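Local structure of extracellular protein containing a SCP domain (Bacillus anthracis, 4IFA) at residues Arg181-Asp185 against Glu186-Arg190; Leu227-Ile230 against Ile231-Arg234; Asp243-Thr246 against Ala247-Ala250. The protein is an extracellular protein of unknown function that joins a CAP-associated N-terminal region to an SCP (cysteine-rich secretory protein) domain of alpha/beta fold. One frame throughout, in Å; residues are numbered along the deposited sequence.

Contact 1 (Arg181-Asp185 against Glu186-Arg190); sequences RYMDD and ETLLR
Met-183, a selenomethionine, lays its side chain across the first turn of the helix that follows it, over Thr-187 and Leu-188. Its CG meets the methyl CG2 of Thr-187 at 3.8 Å, and further along the SE atom lies over the backbone of Leu-188. The chain then bends at its last torsion (chi3 -80°), which brings CE against CD1 of Leu-188, also at 3.8 Å; with both partners the side chains cross at about a right angle.

The polar half of the turn belongs to Asp-184, the N-cap. Its CG sits between the backbone N and the carbonyl carbon (chi1 64°), folding the carboxylate back over the helix start. OD1 accepts twice from Thr-187: from N at 2.9 Å, nearly along the C-O axis, and from OG1 at 2.7 Å, on the syn side, the two donors lying on opposite faces of the carboxylate plane. Behind the cap, Leu-188 N donates to Asp-184 O and Leu-189 N to Asp-185 O, opening the first turn of regular helix.

The next two acids have partners elsewhere: Asp-185 OD1 accepts from Trp-165 NE1, and Glu-186 OE2 forms a salt bridge with Arg-139 NE. Strand 176-183 passes through the N-cap Asp-184 directly into helix 185-191, with strands 100-106 and 164-171 flanking the strand and strand 134-139 touching Asp-185 and Leu-189 at the helix.

Contact 2 (Leu227-Ile230 against Ile231-Arg234); sequences LTNI and IRSR
Arg-234 sends CG away from its own N (chi1 -175°) and bends at chi3 (-54°), so that in one of its two conformers the side chain folds back along the helix toward Ile-230 and Ile-231. One guanidinium face then lies against Ile-231, whose CA is 4.1 Å above the plane and over its centre. NH2 reaches CG2 of Ile-230 at 3.7 Å, a van der Waals contact, not a hydrogen bond. With a second conformer present, this packing is less certain.

On another side of the helix, Asn-229 OD1 comes within 3.7 Å of Arg-232 CG. Both polar ends are engaged beyond this turn: OD1 of Asn-229 accepts from Leu-240 N, while Arg-232 donates to the carbonyls of Pro-238, in a loop, of Leu-315, ending helix 309-315, and of Asn-317 just beyond it.

Four successive i to i+4 bonds hold the backbone, the shorter ones being Arg-232 N to Thr-228 O and Ser-233 N to Asn-229 O, each 2.9 Å. This is ordinary alpha-helix at the C-terminal end of helix 210-234, lying between the two parts of the protein: Leu-227, Thr-228 and Ile-231 pack on Leu-302 in the SCP domain, while Leu-227 and Ile-230 meet Tyr-91 in the N-terminal part.

Contact 3 (Asp243-Thr246 against Ala247-Ala250); sequences DQQT and ADVA
Asp-243 OD2 is gripped twice by Thr-246, from OG1 at 2.7 Å and from the backbone N at 3.0 Å, while its backbone O accepts from Ala-247 N one turn on. The two Thr-246 donors come from opposite faces of the carboxylate plane, each about 30° out of it and on the anti side, so the oxygen is clasped between them. The other oxygen, OD1, is left to a salt bridge with Lys-339.

Across the exposed side of the same turn, Gln-244 reaches forward to Asp-248. Its chain starts out extended and bends at chi2, and NE2 arrives 3.0 Å from Asp-248 OD1. The acceptor lies in the amide plane, yet the donor stands 42° above the carboxylate plane, with the two planes 48° apart. The amide's other end, OE1, accepts from Trp-242 NE1, which fixes which way round the amide sits.

Gln-245, in one of its two conformers, runs alongside Asp-248, and a water 2.7 Å from both Gln-245 OE1 and Asp-248 OD2 tentatively bridges them. On the buried side, Thr-246 and Val-249 face strand 331-338 and helix 273-279, and Ala-250 touches Thr-333 of strand 331-338. An N-capped first turn of this kind, with an aspartate accepting from the third residue after it, starts helix 244-260 of the SCP domain directly after strand 241-242.

In the fold
Contacts 1, 2 and 3 follow one another along the chain without touching. Contact 1 belongs to the CAP-associated N-terminal region, contacts 2 and 3 to the SCP domain; the first lies on the opposite side of the chain's centre from the other two. Centres of contacts 1 and 2 are 25 Å apart, with nearest atoms about 8 Å apart; contacts 2 and 3 are 20 Å apart between centres, and the centres of contacts 1 and 3 are 32 Å apart. Contacts 1 and 3 both start a helix just after a strand with an aspartate N-cap, whereas contact 2 ends one. Near it, Arg-234 O bonds a Tris molecule, probably from the crystallisation liquor.

Contact 1 (Arg181-Asp185 against Glu186-Arg190)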
# COMPACT_ATOMS: atom_id res chain seq x y z
N ARG A 181 1.00 2.95 -8.20
CA ARG A 181 0.77 1.53 -8.43
C ARG A 181 0.57 1.28 -9.90
O ARG A 181 -0.47 1.60 -10.44
CB ARG A 181 -0.42 0.99 -7.61
CG ARG A 181 -0.56 -0.52 -7.68
CD ARG A 181 -1.96 -0.96 -7.33
NE ARG A 181 -2.42 -0.66 -5.97
CZ ARG A 181 -2.37 -1.46 -4.91
NH1 ARG A 181 -1.78 -2.63 -4.96
NH2 ARG A 181 -2.90 -1.07 -3.76
N TYR A 182 1.55 0.65 -10.56
CA TYR A 182 1.44 0.29 -11.94
C TYR A 182 0.76 -1.08 -12.02
O TYR A 182 1.06 -1.94 -11.19
CB TYR A 182 2.81 0.14 -12.58
CG TYR A 182 3.60 1.44 -12.60
CD1 TYR A 182 3.19 2.50 -13.39
CD2 TYR A 182 4.78 1.59 -11.88
CE1 TYR A 182 3.91 3.70 -13.43
CE2 TYR A 182 5.51 2.75 -11.93
CZ TYR A 182 5.10 3.80 -12.71
OH TYR A 182 5.84 4.97 -12.74
N MSE A 183 -0.15 -1.23 -12.96
CA MSE A 183 -0.86 -2.50 -13.16
C MSE A 183 -1.12 -2.79 -14.60
O MSE A 183 -1.48 -1.88 -15.34
CB MSE A 183 -2.23 -2.42 -12.48
CG MSE A 183 -2.20 -2.26 -10.98
SE MSE A 183 -4.04 -2.06 -10.21
CE MSE A 183 -4.24 -0.20 -10.65
N ASP A 184 -0.96 -4.04 -15.02
CA ASP A 184 -1.40 -4.46 -16.35
C ASP A 184 -2.95 -4.62 -16.29
O ASP A 184 -3.57 -4.47 -15.22
CB ASP A 184 -0.64 -5.73 -16.86
CG ASP A 184 -0.89 -6.98 -16.02
OD1 ASP A 184 -1.70 -6.98 -15.07
OD2 ASP A 184 -0.25 -8.01 -16.35
N ASP A 185 -3.58 -4.86 -17.44
CA ASP A 185 -5.05 -4.97 -17.48
C ASP A 185 -5.60 -6.02 -16.51
O ASP A 185 -6.56 -5.78 -15.77
CB ASP A 185 -5.53 -5.37 -18.88
CG ASP A 185 -5.33 -4.29 -19.95
OD1 ASP A 185 -4.92 -3.14 -19.68
OD2 ASP A 185 -5.62 -4.61 -21.13
N GLU A 186 -4.98 -7.20 -16.52
CA GLU A 186 -5.42 -8.34 -15.70
C GLU A 186 -5.36 -7.98 -14.21
O GLU A 186 -6.30 -8.23 -13.44
CB GLU A 186 -4.57 -9.58 -16.00
CG GLU A 186 -4.41 -10.01 -17.50
CD GLU A 186 -5.63 -10.65 -18.16
OE1 GLU A 186 -6.08 -11.72 -17.69
OE2 GLU A 186 -6.08 -10.12 -19.21
N THR A 187 -4.28 -7.32 -13.79
CA THR A 187 -4.18 -6.93 -12.41
C THR A 187 -5.23 -5.89 -12.00
O THR A 187 -5.77 -5.95 -10.90
CB THR A 187 -2.76 -6.43 -12.08
OG1 THR A 187 -1.82 -7.48 -12.41
CG2 THR A 187 -2.63 -6.04 -10.62
N LEU A 188 -5.49 -4.90 -12.87
CA LEU A 188 -6.50 -3.88 -12.57
C LEU A 188 -7.90 -4.50 -12.33
O LEU A 188 -8.63 -4.12 -11.41
CB LEU A 188 -6.57 -2.88 -13.74
CG LEU A 188 -7.68 -1.80 -13.68
CD1 LEU A 188 -7.50 -0.87 -12.52
CD2 LEU A 188 -7.74 -1.02 -15.01
N LEU A 189 -8.25 -5.45 -13.15
CA LEU A 189 -9.55 -6.12 -13.03
C LEU A 189 -9.69 -6.95 -11.74
O LEU A 189 -10.76 -7.02 -11.17
CB LEU A 189 -9.83 -6.94 -14.29
CG LEU A 189 -9.97 -6.06 -15.54
CD1 LEU A 189 -10.01 -6.89 -16.80
CD2 LEU A 189 -11.21 -5.16 -15.46
N ARG A 190 -8.61 -7.57 -11.29
CA ARG A 190 -8.57 -8.36 -10.04
C ARG A 190 -8.67 -7.48 -8.77
O ARG A 190 -9.46 -7.77 -7.86
CB ARG A 190 -7.23 -9.11 -9.99
CG ARG A 190 -7.04 -10.06 -11.17
CD ARG A 190 -7.51 -11.43 -10.91
NE ARG A 190 -6.41 -12.33 -10.55
CZ ARG A 190 -5.72 -13.06 -11.43
NH1 ARG A 190 -4.75 -13.87 -11.01
NH2 ARG A 190 -5.99 -13.00 -12.74

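Contact 2 (Leu227-Ile230 against Ile231-Arg234)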
# COMPACT_ATOMS: atom_id res chain seq x y z
N LEU A 227 5.61 0.95 5.05
CA LEU A 227 5.05 2.10 4.37
C LEU A 227 4.60 3.15 5.39
O LEU A 227 4.56 4.33 5.07
CB LEU A 227 3.92 1.64 3.42
CG LEU A 227 4.37 0.74 2.28
CD1 LEU A 227 3.11 0.16 1.57
CD2 LEU A 227 5.21 1.58 1.31
N THR A 228 4.27 2.72 6.61
CA THR A 228 3.96 3.69 7.69
C THR A 228 5.26 4.43 8.03
O THR A 228 5.21 5.63 8.26
CB THR A 228 3.37 3.00 8.94
OG1 THR A 228 2.07 2.49 8.59
CG2 THR A 228 3.14 3.99 10.07
N ASN A 229 6.39 3.74 8.07
CA ASN A 229 7.66 4.40 8.36
C ASN A 229 8.06 5.37 7.22
O ASN A 229 8.69 6.39 7.49
CB ASN A 229 8.75 3.44 8.75
CG ASN A 229 8.65 3.02 10.19
OD1 ASN A 229 8.20 3.82 11.02
ND2 ASN A 229 9.06 1.80 10.52
N ILE A 230 7.68 5.08 5.98
CA ILE A 230 7.88 6.04 4.88
C ILE A 230 7.08 7.32 5.14
O ILE A 230 7.58 8.43 4.95
CB ILE A 230 7.57 5.39 3.53
CG1 ILE A 230 8.69 4.39 3.23
CG2 ILE A 230 7.39 6.43 2.43
CD1 ILE A 230 8.55 3.65 1.97
N ILE A 231 5.84 7.16 5.60
CA ILE A 231 5.06 8.31 5.98
C ILE A 231 5.75 9.06 7.13
O ILE A 231 5.83 10.32 7.09
CB ILE A 231 3.63 7.85 6.41
CG1 ILE A 231 2.84 7.38 5.21
CG2 ILE A 231 2.89 9.02 7.08
CD1 ILE A 231 1.57 6.60 5.53
N ARG A 232 6.19 8.35 8.15
CA ARG A 232 6.87 9.01 9.31
C ARG A 232 8.07 9.83 8.80
O ARG A 232 8.24 11.01 9.14
CB ARG A 232 7.35 8.03 10.38
CG ARG A 232 6.37 7.05 11.01
CD ARG A 232 5.54 7.61 12.05
NE ARG A 232 6.26 7.93 13.28
CZ ARG A 232 5.66 8.34 14.40
NH1 ARG A 232 4.35 8.44 14.43
NH2 ARG A 232 6.39 8.62 15.47
N SER A 233 8.89 9.23 7.96
CA SER A 233 10.06 9.91 7.42
C SER A 233 9.69 11.17 6.63
O SER A 233 10.33 12.21 6.78
CB SER A 233 10.88 8.93 6.57
OG SER A 233 12.11 9.49 6.15
N ARG A 234 8.66 11.06 5.80
CA ARG A 234 8.16 12.16 4.98
C ARG A 234 7.80 13.38 5.86
O ARG A 234 8.03 14.54 5.48
CB ARG A 234 6.92 11.67 4.24
CG ARG A 234 6.31 12.61 3.24
CD ARG A 234 4.99 12.04 2.67
NE ARG A 234 5.15 10.67 2.10
CZ ARG A 234 4.19 9.72 2.13
NH1 ARG A 234 3.04 9.97 2.72
NH2 ARG A 234 4.38 8.48 1.64

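Contact 3 (Asp243-Thr246 against Ala247-Ala250)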
# COMPACT_ATOMS: atom_id res chain seq x y z
N ASP A 243 6.67 -4.23 16.98
CA ASP A 243 6.47 -4.94 18.23
C ASP A 243 5.62 -6.17 17.97
O ASP A 243 4.41 -6.07 17.67
CB ASP A 243 5.82 -4.08 19.30
CG ASP A 243 5.87 -4.75 20.65
OD1 ASP A 243 6.99 -4.89 21.24
OD2 ASP A 243 4.83 -5.23 21.14
N GLN A 244 6.24 -7.33 18.08
CA GLN A 244 5.53 -8.56 17.75
C GLN A 244 4.34 -8.88 18.68
O GLN A 244 3.30 -9.32 18.22
CB GLN A 244 6.47 -9.77 17.69
CG GLN A 244 5.78 -11.04 17.17
CD GLN A 244 5.29 -10.91 15.73
OE1 GLN A 244 6.03 -10.50 14.85
NE2 GLN A 244 4.05 -11.31 15.49
N GLN A 245 4.51 -8.68 19.98
CA GLN A 245 3.43 -8.97 20.92
C GLN A 245 2.21 -8.07 20.64
O GLN A 245 1.07 -8.52 20.75
CB GLN A 245 3.95 -8.88 22.35
CG GLN A 245 5.20 -9.75 22.56
CD GLN A 245 4.92 -11.25 22.46
OE1 GLN A 245 4.14 -11.80 23.24
NE2 GLN A 245 5.60 -11.91 21.52
N THR A 246 2.45 -6.83 20.20
CA THR A 246 1.38 -5.91 19.82
C THR A 246 0.72 -6.36 18.49
O THR A 246 -0.51 -6.30 18.35
CB THR A 246 1.92 -4.43 19.70
OG1 THR A 246 2.44 -4.00 20.98
CG2 THR A 246 0.85 -3.47 19.26
N ALA A 247 1.55 -6.82 17.54
CA ALA A 247 1.05 -7.33 16.29
C ALA A 247 0.11 -8.52 16.52
O ALA A 247 -0.96 -8.61 15.88
CB ALA A 247 2.18 -7.70 15.37
N ASP A 248 0.47 -9.41 17.45
CA ASP A 248 -0.40 -10.56 17.78
C ASP A 248 -1.76 -10.09 18.32
O ASP A 248 -2.82 -10.67 17.97
CB ASP A 248 0.28 -11.46 18.81
CG ASP A 248 1.53 -12.12 18.29
OD1 ASP A 248 1.70 -12.23 17.06
OD2 ASP A 248 2.33 -12.57 19.13
N VAL A 249 -1.75 -9.04 19.13
CA VAL A 249 -3.01 -8.43 19.62
C VAL A 249 -3.83 -7.89 18.45
O VAL A 249 -5.04 -8.16 18.36
CB VAL A 249 -2.76 -7.35 20.68
CG1 VAL A 249 -4.01 -6.55 20.97
CG2 VAL A 249 -2.18 -8.00 21.97
N ALA A 250 -3.19 -7.16 17.55
CA ALA A 250 -3.85 -6.61 16.38
C ALA A 250 -4.47 -7.70 15.48
O ALA A 250 -5.58 -7.52 14.99
CB ALA A 250 -2.89 -5.76 15.60
O HOH W 1 2.02 -12.80 21.84